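Local coordinates for cytochrome c (Pseudomonas aeruginosa, PDB 6RTE), which acts as the dihydro-heme d1 dehydrogenase NirN in heme d1 biosynthesis, carrying a heme c beside an eight-bladed beta-propeller, at residues A[176-181]-A[197-202]; A[220-225]-A[236-241]; A[406-411]-A[452-457]. One frame throughout, in Å; residues are numbered along the deposited sequence.

Interaction 1 of 3, residues A[176-181]-A[197-202]; sequences SRYALH and SRDGWV. With HEC (heme c), chain C.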
loop_
_atom_site.group_PDB
_atom_site.type_symbol
_atom_site.label_atom_id
_atom_site.label_comp_id
_atom_site.label_asym_id
_atom_site.label_seq_id
_atom_site.Cartn_x
_atom_site.Cartn_y
_atom_site.Cartn_z
ATOM N N SER A 176 -15.266 -3.127 -1.294
ATOM C CA SER A 176 -14.409 -2.521 -0.291
ATOM C C SER A 176 -14.702 -1.029 -0.181
ATOM O O SER A 176 -15.516 -0.468 -0.920
ATOM C CB SER A 176 -12.936 -2.751 -0.632
ATOM O OG SER A 176 -12.557 -2.018 -1.790
ATOM N N ARG A 177 -14.031 -0.381 0.764
ATOM C CA ARG A 177 -13.974 1.068 0.757
ATOM C C ARG A 177 -13.253 1.533 -0.499
ATOM O O ARG A 177 -12.489 0.792 -1.129
ATOM C CB ARG A 177 -13.273 1.594 2.006
ATOM C CG ARG A 177 -13.994 1.280 3.313
ATOM C CD ARG A 177 -15.182 2.202 3.548
ATOM N NE ARG A 177 -15.962 1.797 4.720
ATOM C CZ ARG A 177 -16.922 2.533 5.277
ATOM N NH1 ARG A 177 -17.202 3.736 4.787
ATOM N NH2 ARG A 177 -17.585 2.084 6.337
ATOM N N TYR A 178 -13.513 2.786 -0.871
ATOM C CA TYR A 178 -12.999 3.320 -2.123
ATOM C C TYR A 178 -11.486 3.494 -2.067
ATOM O O TYR A 178 -10.945 4.018 -1.098
ATOM C CB TYR A 178 -13.698 4.655 -2.415
ATOM C CG TYR A 178 -13.237 5.360 -3.658
ATOM C CD1 TYR A 178 -13.707 4.988 -4.909
ATOM C CD2 TYR A 178 -12.344 6.427 -3.581
ATOM C CE1 TYR A 178 -13.294 5.648 -6.050
ATOM C CE2 TYR A 178 -11.929 7.092 -4.716
ATOM C CZ TYR A 178 -12.406 6.700 -5.945
ATOM O OH TYR A 178 -11.989 7.365 -7.076
ATOM N N ALA A 179 -10.807 3.041 -3.122
ATOM C CA ALA A 179 -9.379 3.282 -3.338
ATOM C C ALA A 179 -8.539 2.794 -2.149
ATOM O O ALA A 179 -7.933 3.563 -1.403
ATOM C CB ALA A 179 -9.123 4.773 -3.616
ATOM N N LEU A 180 -8.493 1.474 -2.015
ATOM C CA LEU A 180 -7.650 0.875 -0.990
ATOM C C LEU A 180 -6.188 1.256 -1.219
ATOM O O LEU A 180 -5.720 1.330 -2.358
ATOM C CB LEU A 180 -7.798 -0.644 -0.999
ATOM C CG LEU A 180 -9.176 -1.201 -0.638
ATOM C CD1 LEU A 180 -9.126 -2.731 -0.598
ATOM C CD2 LEU A 180 -9.642 -0.646 0.688
ATOM N N HIS A 181 -5.473 1.487 -0.126
ATOM C CA HIS A 181 -4.112 2.005 -0.145
ATOM C C HIS A 181 -3.188 1.111 0.663
ATOM O O HIS A 181 -3.529 0.718 1.777
ATOM C CB HIS A 181 -4.029 3.414 0.475
ATOM C CG HIS A 181 -4.122 4.523 -0.514
ATOM N ND1 HIS A 181 -3.758 5.816 -0.208
ATOM C CD2 HIS A 181 -4.548 4.543 -1.800
ATOM C CE1 HIS A 181 -3.949 6.584 -1.267
ATOM N NE2 HIS A 181 -4.428 5.837 -2.244
ATOM N N SER A 197 -7.967 2.633 3.400
ATOM C CA SER A 197 -8.422 3.293 2.185
ATOM C C SER A 197 -7.848 4.700 2.116
ATOM O O SER A 197 -7.436 5.294 3.121
ATOM C CB SER A 197 -9.962 3.336 2.102
ATOM O OG SER A 197 -10.504 4.434 2.812
ATOM N N ARG A 198 -7.833 5.226 0.892
ATOM C CA ARG A 198 -7.278 6.546 0.644
ATOM C C ARG A 198 -7.888 7.596 1.555
ATOM O O ARG A 198 -7.177 8.453 2.102
ATOM C CB ARG A 198 -7.508 6.930 -0.821
ATOM C CG ARG A 198 -6.969 8.319 -1.185
ATOM C CD ARG A 198 -7.411 8.720 -2.572
ATOM N NE ARG A 198 -8.719 9.354 -2.559
ATOM C CZ ARG A 198 -9.415 9.678 -3.647
ATOM N NH1 ARG A 198 -8.948 9.413 -4.868
ATOM N NH2 ARG A 198 -10.596 10.264 -3.512
ATOM N N ASP A 199 -9.206 7.570 1.716
ATOM C CA ASP A 199 -9.913 8.622 2.442
ATOM C C ASP A 199 -10.053 8.322 3.928
ATOM O O ASP A 199 -10.848 8.975 4.615
ATOM C CB ASP A 199 -11.270 8.864 1.782
ATOM C CG ASP A 199 -11.129 9.279 0.327
ATOM O OD1 ASP A 199 -10.063 9.848 -0.014
ATOM O OD2 ASP A 199 -12.056 9.036 -0.478
ATOM N N GLY A 200 -9.290 7.359 4.442
ATOM C CA GLY A 200 -9.071 7.236 5.878
ATOM C C GLY A 200 -9.781 6.087 6.557
ATOM O O GLY A 200 -9.692 5.976 7.787
ATOM N N TRP A 201 -10.466 5.228 5.812
ATOM C CA TRP A 201 -11.240 4.147 6.407
ATOM C C TRP A 201 -10.374 2.908 6.603
ATOM O O TRP A 201 -9.590 2.532 5.727
ATOM C CB TRP A 201 -12.449 3.807 5.544
ATOM C CG TRP A 201 -13.511 4.849 5.623
ATOM C CD1 TRP A 201 -13.683 5.914 4.773
ATOM C CD2 TRP A 201 -14.534 4.958 6.611
ATOM N NE1 TRP A 201 -14.758 6.669 5.177
ATOM C CE2 TRP A 201 -15.296 6.109 6.301
ATOM C CE3 TRP A 201 -14.884 4.205 7.728
ATOM C CZ2 TRP A 201 -16.383 6.506 7.064
ATOM C CZ3 TRP A 201 -15.964 4.605 8.488
ATOM C CH2 TRP A 201 -16.702 5.740 8.151
ATOM N N VAL A 202 -10.515 2.287 7.767
ATOM C CA VAL A 202 -9.829 1.037 8.083
ATOM C C VAL A 202 -10.890 -0.045 8.233
ATOM O O VAL A 202 -11.893 0.162 8.933
ATOM C CB VAL A 202 -8.987 1.156 9.364
ATOM C CG1 VAL A 202 -8.283 -0.165 9.658
ATOM C CG2 VAL A 202 -7.979 2.293 9.248
HETATM FE FE HEC C . -18.854 12.739 -7.787
HETATM C CHA HEC C . -16.320 10.554 -8.172
HETATM C CHB HEC C . -16.754 15.367 -8.536
HETATM C CHC HEC C . -21.549 14.955 -7.741
HETATM C CHD HEC C . -20.859 10.335 -6.529
HETATM N NA HEC C . -16.929 12.940 -8.267
HETATM C C1A HEC C . -16.051 11.888 -8.370
HETATM C C2A HEC C . -14.771 12.383 -8.723
HETATM C C3A HEC C . -14.891 13.729 -8.830
HETATM C C4A HEC C . -16.232 14.083 -8.540
HETATM C CMA HEC C . -13.783 14.675 -9.180
HETATM C CAA HEC C . -13.515 11.566 -8.935
HETATM C CBA HEC C . -12.818 11.386 -7.575
HETATM C CGA HEC C . -11.592 10.507 -7.566
HETATM O O1A HEC C . -11.062 10.204 -6.468
HETATM O O2A HEC C . -11.105 10.071 -8.615
HETATM N NB HEC C . -19.096 14.803 -8.084
HETATM C C1B HEC C . -18.119 15.658 -8.367
HETATM C C2B HEC C . -18.659 16.973 -8.487
HETATM C C3B HEC C . -20.008 16.890 -8.278
HETATM C C4B HEC C . -20.268 15.458 -8.015
HETATM C CMB HEC C . -17.869 18.210 -8.796
HETATM C CAB HEC C . -21.095 17.910 -8.312
HETATM C CBB HEC C . -20.859 18.867 -9.479
HETATM N NC HEC C . -20.869 12.679 -7.243
HETATM C C1C HEC C . -21.795 13.664 -7.285
HETATM C C2C HEC C . -23.020 13.153 -6.807
HETATM C C3C HEC C . -22.830 11.820 -6.472
HETATM C C4C HEC C . -21.455 11.546 -6.738
HETATM C CMC HEC C . -24.277 13.966 -6.711
HETATM C CAC HEC C . -23.730 10.801 -5.891
HETATM C CBC HEC C . -24.911 10.267 -6.693
HETATM N ND HEC C . -18.644 10.887 -7.436
HETATM C C1D HEC C . -19.555 10.056 -6.923
HETATM C C2D HEC C . -19.005 8.698 -6.806
HETATM C C3D HEC C . -17.751 8.746 -7.263
HETATM C C4D HEC C . -17.533 10.145 -7.647
HETATM C CMD HEC C . -19.722 7.484 -6.277
HETATM C CAD HEC C . -16.769 7.603 -7.331
HETATM C CBD HEC C . -16.905 6.832 -8.647
HETATM C CGD HEC C . -15.930 5.683 -8.760
HETATM O O1D HEC C . -16.218 4.587 -8.257
HETATM O O2D HEC C . -14.846 5.802 -9.350
HETATM O O HOH W 1 -11.723 5.693 0.818
#

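Interaction 2 of 3, residues A[220-225]-A[236-241]; sequences LNTRNL and VGNYLP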
loop_
_atom_site.group_PDB
_atom_site.type_symbol
_atom_site.label_atom_id
_atom_site.label_comp_id
_atom_site.label_asym_id
_atom_site.label_seq_id
_atom_site.Cartn_x
_atom_site.Cartn_y
_atom_site.Cartn_z
ATOM N N LEU A 220 -8.490 11.565 7.302
ATOM C CA LEU A 220 -9.117 12.083 6.090
ATOM C C LEU A 220 -8.345 11.733 4.827
ATOM O O LEU A 220 -8.942 11.636 3.755
ATOM C CB LEU A 220 -9.248 13.615 6.178
ATOM C CG LEU A 220 -10.098 14.129 7.339
ATOM C CD1 LEU A 220 -10.102 15.665 7.368
ATOM C CD2 LEU A 220 -11.511 13.611 7.228
ATOM N N ASN A 221 -7.029 11.580 4.932
ATOM C CA ASN A 221 -6.194 11.089 3.840
ATOM C C ASN A 221 -5.128 10.213 4.481
ATOM O O ASN A 221 -4.290 10.702 5.258
ATOM C CB ASN A 221 -5.577 12.221 3.031
ATOM C CG ASN A 221 -4.882 11.729 1.775
ATOM O OD1 ASN A 221 -3.658 11.664 1.716
ATOM N ND2 ASN A 221 -5.661 11.379 0.769
ATOM N N THR A 222 -5.169 8.922 4.173
ATOM C CA THR A 222 -4.378 7.912 4.864
ATOM C C THR A 222 -3.350 7.322 3.908
ATOM O O THR A 222 -3.609 7.183 2.711
ATOM C CB THR A 222 -5.288 6.812 5.413
ATOM O OG1 THR A 222 -6.086 7.363 6.464
ATOM C CG2 THR A 222 -4.482 5.628 5.963
ATOM N N ARG A 223 -2.172 7.001 4.439
ATOM C CA ARG A 223 -1.086 6.429 3.651
ATOM C C ARG A 223 -1.054 4.904 3.738
ATOM O O ARG A 223 -1.165 4.220 2.718
ATOM C CB ARG A 223 0.257 7.026 4.094
ATOM C CG ARG A 223 0.433 8.490 3.704
ATOM C CD ARG A 223 0.806 8.653 2.228
ATOM N NE ARG A 223 2.232 8.400 2.028
ATOM C CZ ARG A 223 2.898 8.673 0.912
ATOM N NH1 ARG A 223 2.274 9.197 -0.135
ATOM N NH2 ARG A 223 4.194 8.417 0.847
ATOM N N ASN A 224 -0.893 4.349 4.929
ATOM C CA ASN A 224 -0.926 2.900 5.080
ATOM C C ASN A 224 -1.122 2.576 6.554
ATOM O O ASN A 224 -1.282 3.466 7.400
ATOM C CB ASN A 224 0.340 2.237 4.497
ATOM C CG ASN A 224 1.551 2.350 5.411
ATOM O OD1 ASN A 224 1.774 3.367 6.058
ATOM N ND2 ASN A 224 2.338 1.280 5.473
ATOM N N LEU A 225 -1.147 1.283 6.859
ATOM C CA LEU A 225 -1.230 0.855 8.247
ATOM C C LEU A 225 -0.318 -0.336 8.457
ATOM O O LEU A 225 0.192 -0.938 7.510
ATOM C CB LEU A 225 -2.676 0.528 8.662
ATOM C CG LEU A 225 -3.455 -0.553 7.915
ATOM C CD1 LEU A 225 -2.951 -1.956 8.224
ATOM C CD2 LEU A 225 -4.928 -0.413 8.291
ATOM N N VAL A 236 -2.009 3.450 12.192
ATOM C CA VAL A 236 -2.396 4.046 10.916
ATOM C C VAL A 236 -1.583 5.319 10.704
ATOM O O VAL A 236 -1.549 6.190 11.585
ATOM C CB VAL A 236 -3.903 4.380 10.868
ATOM C CG1 VAL A 236 -4.287 4.877 9.492
ATOM C CG2 VAL A 236 -4.753 3.186 11.268
ATOM N N GLY A 237 -0.949 5.421 9.539
ATOM C CA GLY A 237 -0.170 6.593 9.178
ATOM C C GLY A 237 -0.945 7.498 8.244
ATOM O O GLY A 237 -1.253 7.119 7.111
ATOM N N ASN A 238 -1.231 8.716 8.716
ATOM C CA ASN A 238 -2.081 9.655 8.002
ATOM C C ASN A 238 -1.273 10.806 7.411
ATOM O O ASN A 238 -0.322 11.307 8.030
ATOM C CB ASN A 238 -3.164 10.228 8.924
ATOM C CG ASN A 238 -4.262 9.233 9.248
ATOM O OD1 ASN A 238 -4.587 8.361 8.444
ATOM N ND2 ASN A 238 -4.852 9.367 10.433
ATOM N N TYR A 239 -1.655 11.209 6.190
ATOM C CA TYR A 239 -1.258 12.489 5.640
ATOM C C TYR A 239 -2.082 13.623 6.252
ATOM O O TYR A 239 -1.536 14.670 6.596
ATOM C CB TYR A 239 -1.444 12.506 4.118
ATOM C CG TYR A 239 -0.185 12.400 3.310
ATOM C CD1 TYR A 239 0.942 11.774 3.820
ATOM C CD2 TYR A 239 -0.125 12.933 2.024
ATOM C CE1 TYR A 239 2.101 11.676 3.083
ATOM C CE2 TYR A 239 1.030 12.839 1.270
ATOM C CZ TYR A 239 2.143 12.202 1.812
ATOM O OH TYR A 239 3.309 12.094 1.092
ATOM N N LEU A 240 -3.396 13.422 6.357
ATOM C CA LEU A 240 -4.311 14.434 6.873
ATOM C C LEU A 240 -5.304 13.794 7.838
ATOM O O LEU A 240 -6.003 12.846 7.460
ATOM C CB LEU A 240 -5.058 15.113 5.728
ATOM C CG LEU A 240 -6.062 16.192 6.151
ATOM C CD1 LEU A 240 -5.314 17.422 6.652
ATOM C CD2 LEU A 240 -6.988 16.518 4.988
ATOM N N PRO A 241 -5.358 14.233 9.108
ATOM C CA PRO A 241 -4.381 15.109 9.764
ATOM C C PRO A 241 -2.975 14.505 9.726
ATOM O O PRO A 241 -2.832 13.329 9.388
ATOM C CB PRO A 241 -4.896 15.203 11.209
ATOM C CG PRO A 241 -6.360 14.844 11.128
ATOM C CD PRO A 241 -6.451 13.839 10.023
#

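Interaction 3 of 3, residues A[406-411]-A[452-457]; sequences RSHADS and VEFTRD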
loop_
_atom_site.group_PDB
_atom_site.type_symbol
_atom_site.label_atom_id
_atom_site.label_comp_id
_atom_site.label_asym_id
_atom_site.label_seq_id
_atom_site.Cartn_x
_atom_site.Cartn_y
_atom_site.Cartn_z
ATOM N N ARG A 406 9.532 -9.300 -6.167
ATOM C CA ARG A 406 9.112 -10.394 -5.308
ATOM C C ARG A 406 9.915 -11.632 -5.663
ATOM O O ARG A 406 10.414 -11.771 -6.785
ATOM C CB ARG A 406 7.614 -10.678 -5.456
ATOM C CG ARG A 406 6.979 -11.366 -4.251
ATOM C CD ARG A 406 6.855 -10.411 -3.079
ATOM N NE ARG A 406 5.750 -10.769 -2.198
ATOM C CZ ARG A 406 5.839 -11.615 -1.169
ATOM N NH1 ARG A 406 6.991 -12.213 -0.880
ATOM N NH2 ARG A 406 4.767 -11.866 -0.427
ATOM N N SER A 407 10.025 -12.534 -4.694
ATOM C CA SER A 407 10.652 -13.831 -4.921
ATOM C C SER A 407 10.117 -14.812 -3.881
ATOM O O SER A 407 9.168 -14.514 -3.152
ATOM C CB SER A 407 12.179 -13.716 -4.864
ATOM O OG SER A 407 12.778 -14.931 -5.260
ATOM N N HIS A 408 10.740 -15.987 -3.815
ATOM C CA HIS A 408 10.328 -17.055 -2.913
ATOM C C HIS A 408 11.536 -17.956 -2.693
ATOM O O HIS A 408 12.387 -18.093 -3.577
ATOM C CB HIS A 408 9.151 -17.854 -3.492
ATOM C CG HIS A 408 8.440 -18.716 -2.490
ATOM N ND1 HIS A 408 8.840 -20.005 -2.194
ATOM C CD2 HIS A 408 7.338 -18.487 -1.740
ATOM C CE1 HIS A 408 8.025 -20.523 -1.294
ATOM N NE2 HIS A 408 7.102 -19.624 -1.005
ATOM N N ALA A 409 11.610 -18.552 -1.497
ATOM C CA ALA A 409 12.709 -19.457 -1.192
ATOM C C ALA A 409 12.817 -20.568 -2.225
ATOM O O ALA A 409 13.924 -21.010 -2.554
ATOM C CB ALA A 409 12.527 -20.047 0.210
ATOM N N ASP A 410 11.679 -21.015 -2.761
ATOM C CA ASP A 410 11.625 -22.093 -3.742
ATOM C C ASP A 410 11.859 -21.613 -5.168
ATOM O O ASP A 410 11.950 -22.451 -6.072
ATOM C CB ASP A 410 10.263 -22.799 -3.624
ATOM C CG ASP A 410 10.076 -23.918 -4.646
ATOM O OD1 ASP A 410 9.559 -23.641 -5.753
ATOM O OD2 ASP A 410 10.445 -25.074 -4.341
ATOM N N SER A 411 11.980 -20.304 -5.398
ATOM C CA SER A 411 12.194 -19.830 -6.763
ATOM C C SER A 411 13.646 -19.414 -6.979
ATOM O O SER A 411 14.259 -18.818 -6.089
ATOM C CB SER A 411 11.292 -18.636 -7.080
ATOM O OG SER A 411 11.458 -18.225 -8.427
ATOM N N VAL A 452 3.758 -9.498 -8.440
ATOM C CA VAL A 452 3.826 -10.953 -8.415
ATOM C C VAL A 452 3.696 -11.413 -6.970
ATOM O O VAL A 452 4.348 -10.858 -6.076
ATOM C CB VAL A 452 5.142 -11.459 -9.036
ATOM C CG1 VAL A 452 5.274 -12.978 -8.887
ATOM C CG2 VAL A 452 5.233 -11.039 -10.504
ATOM N N GLU A 453 2.848 -12.411 -6.744
ATOM C CA GLU A 453 2.750 -13.106 -5.466
ATOM C C GLU A 453 2.738 -14.604 -5.743
ATOM O O GLU A 453 2.240 -15.044 -6.781
ATOM C CB GLU A 453 1.485 -12.692 -4.697
ATOM C CG GLU A 453 1.381 -13.247 -3.285
ATOM C CD GLU A 453 2.186 -12.453 -2.279
ATOM O OE1 GLU A 453 3.042 -11.653 -2.707
ATOM O OE2 GLU A 453 1.956 -12.616 -1.068
ATOM N N PHE A 454 3.301 -15.381 -4.815
ATOM C CA PHE A 454 3.387 -16.829 -4.945
ATOM C C PHE A 454 2.404 -17.533 -4.013
ATOM O O PHE A 454 1.944 -16.969 -3.018
ATOM C CB PHE A 454 4.806 -17.331 -4.628
ATOM C CG PHE A 454 5.869 -16.780 -5.534
ATOM C CD1 PHE A 454 6.505 -15.588 -5.226
ATOM C CD2 PHE A 454 6.240 -17.461 -6.678
ATOM C CE1 PHE A 454 7.484 -15.072 -6.052
ATOM C CE2 PHE A 454 7.228 -16.953 -7.518
ATOM C CZ PHE A 454 7.849 -15.757 -7.202
ATOM N N THR A 455 2.094 -18.784 -4.353
ATOM C CA THR A 455 1.480 -19.700 -3.399
ATOM C C THR A 455 2.433 -19.934 -2.231
ATOM O O THR A 455 3.635 -19.660 -2.313
ATOM C CB THR A 455 1.149 -21.041 -4.050
ATOM O OG1 THR A 455 2.311 -21.540 -4.732
ATOM C CG2 THR A 455 -0.004 -20.908 -5.038
ATOM N N ARG A 456 1.888 -20.472 -1.137
ATOM C CA ARG A 456 2.694 -20.607 0.076
ATOM C C ARG A 456 3.921 -21.480 -0.166
ATOM O O ARG A 456 4.983 -21.215 0.405
ATOM C CB ARG A 456 1.845 -21.159 1.226
ATOM C CG ARG A 456 1.262 -22.548 0.997
ATOM C CD ARG A 456 0.393 -22.995 2.173
ATOM N NE ARG A 456 1.141 -23.039 3.434
ATOM C CZ ARG A 456 0.872 -23.869 4.441
ATOM N NH1 ARG A 456 -0.125 -24.740 4.349
ATOM N NH2 ARG A 456 1.609 -23.835 5.542
ATOM N N ASP A 457 3.808 -22.495 -1.021
ATOM C CA ASP A 457 4.928 -23.377 -1.337
ATOM C C ASP A 457 5.723 -22.926 -2.560
ATOM O O ASP A 457 6.663 -23.622 -2.962
ATOM C CB ASP A 457 4.427 -24.811 -1.551
ATOM C CG ASP A 457 3.551 -24.949 -2.789
ATOM O OD1 ASP A 457 3.250 -23.915 -3.427
ATOM O OD2 ASP A 457 3.164 -26.089 -3.128
#

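Interaction 1 of 3, residues A[176-181]-A[197-202]
R177 lays its guanidinium flat on the indole of W201, planes 10° apart, with CZ 3.8 Å from the centroid of the six-membered ring: a cation-pi stack over the ring face. The bend at chi2 (-78°) folds the arginine chain across the indole, so that its CD also meets the five-membered ring off-centre, and a salt bridge from NE to E215 restrains the rotation of the flat group. The other dense part is built by R198. Its CB sits over one face of the H181 imidazole, 3.7 Å from the centroid, and its backbone N donates to A179 O (2.8 Å). With CG anti to the backbone N (chi1 179°), the chain runs out to heme c, where R198 NH1 and NH2 both donate to propionate oxygen O1A, at 2.8 and 3.0 Å. Y178 OH adds a weak bond to that oxygen, while Y178 CE2 lies over the guanidinium face. R198 NE is spent on D199 OD1, 2.9 Å away and nearly in the guanidinium plane. Between these parts the contact is looser: L180 and S197 form a non-hydrogen-bonded pair with diverging side chains, and a water bridges Y178 O and S197 OG. The corner joins strand 180-181 to the turn between strands 192-197 and 201-206, with strand 221-227 alongside, P61 pressed against Y178, R198 and D199, and T62 N bonded to D199 OD2.

Interaction 2 of 3, residues A[220-225]-A[236-241]
The guanidinium of R223 and the phenol ring of Y239 lie almost parallel, their planes 7° apart but displaced. R223 CD occupies one ring face, 3.7 Å from the centroid, and Y239 OH in turn lies over a face of the guanidinium, near its rim. Two bends, at chi2 and chi3 (both near -80°), curl the arginine over the ring, and its NE donates to S271 O rather than to the tyrosine. N221 runs beside Y239, its OD1 3.4 Å from Y239 CB. Elsewhere T222 OG1 donates to N238 OD1 over 2.7 Å, and N238 ND2 is taken by N243 OD1 and A218 O. The antiparallel pairing is interrupted by classic beta bulges. L240 O accepts from both L220 N (2.8 Å) and N221 N (3.0 Å), while N221 O receives L240 N and, weakly, Y239 N. Further along, R223 and N224 both face G237, whose O takes R223 N and whose N donates to N224 O. Thus a largely buried hairpin keeps much of its backbone polarity paired, shared acceptors accompanying the bulges around N221 and L240. The ring of Y239 also has a cation-pi contact with R269 and would probably favour nearby positive charge.

Interaction 3 of 3, residues A[406-411]-A[452-457]
F454 receives the CB of H408 over one ring face, 4.0 Å from its centroid, as the two side chains run past each other head to tail. R406 CG approaches the edge of the same ring and S407 O comes within 3.4 Å of F454 CE1, so the phenyl is met by backbone and side chains of 406-411 and, edge-to-face, by W415 of the neighbouring strand 413-417. Because chi1 (-165°) turns the ring away from the backbone N of H408, the imidazole reaches past the phenyl toward the loop beyond strand 449-454. There H408 NE2 donates to R456 O at 3.0 Å; the acceptor is near the imidazole plane, but the donor stands well above the carbonyl plane, 59° out of it. The other ring nitrogen, ND1, accepts the backbone N of D410 (3.1 Å). The ring is therefore gripped at both nitrogens, and this second bond lies within the type I turn from H408 to S411, closed by S411 N to H408 O and flanked by K432, which donates to both H408 O and S411 O. At the other end R406 makes a salt bridge to E453. NE and NH2 each lie 2.9 Å from E453 OE1, and NH2 also reaches OE2 at 3.0 Å, yet all three hydrogen bonds are weak, with N-H...O angles near 120°; the guanidinium and carboxylate planes are steeply inclined. E453 OE2 has a second donor in N496 N. The arrangement is that of neighbouring blades in a beta-propeller: the turn after the first strand of one blade packs on the end of the first strand of the next, close to strand 491-496, which completes the N-terminal blade in the velcro closure of such folds.

All three contacts belong to one propeller, but they differ in their relation to the heme. Interaction 1 bonds heme c directly through a propionate, and interaction 2 stands just behind it, the side chain of N221 being about 9 Å from the heme. These two touch: R198 O is 2.9 Å from T222 N, and T222 O is 3.2 Å from H181 ND1, both probable hydrogen bonds that join consecutive blades. T222 thereby belongs to both networks. Interaction 3 lies apart, its centre about 27 Å from that of interaction 1 and about 30 Å from that of interaction 2, on the opposite side of the chain's centre from the latter.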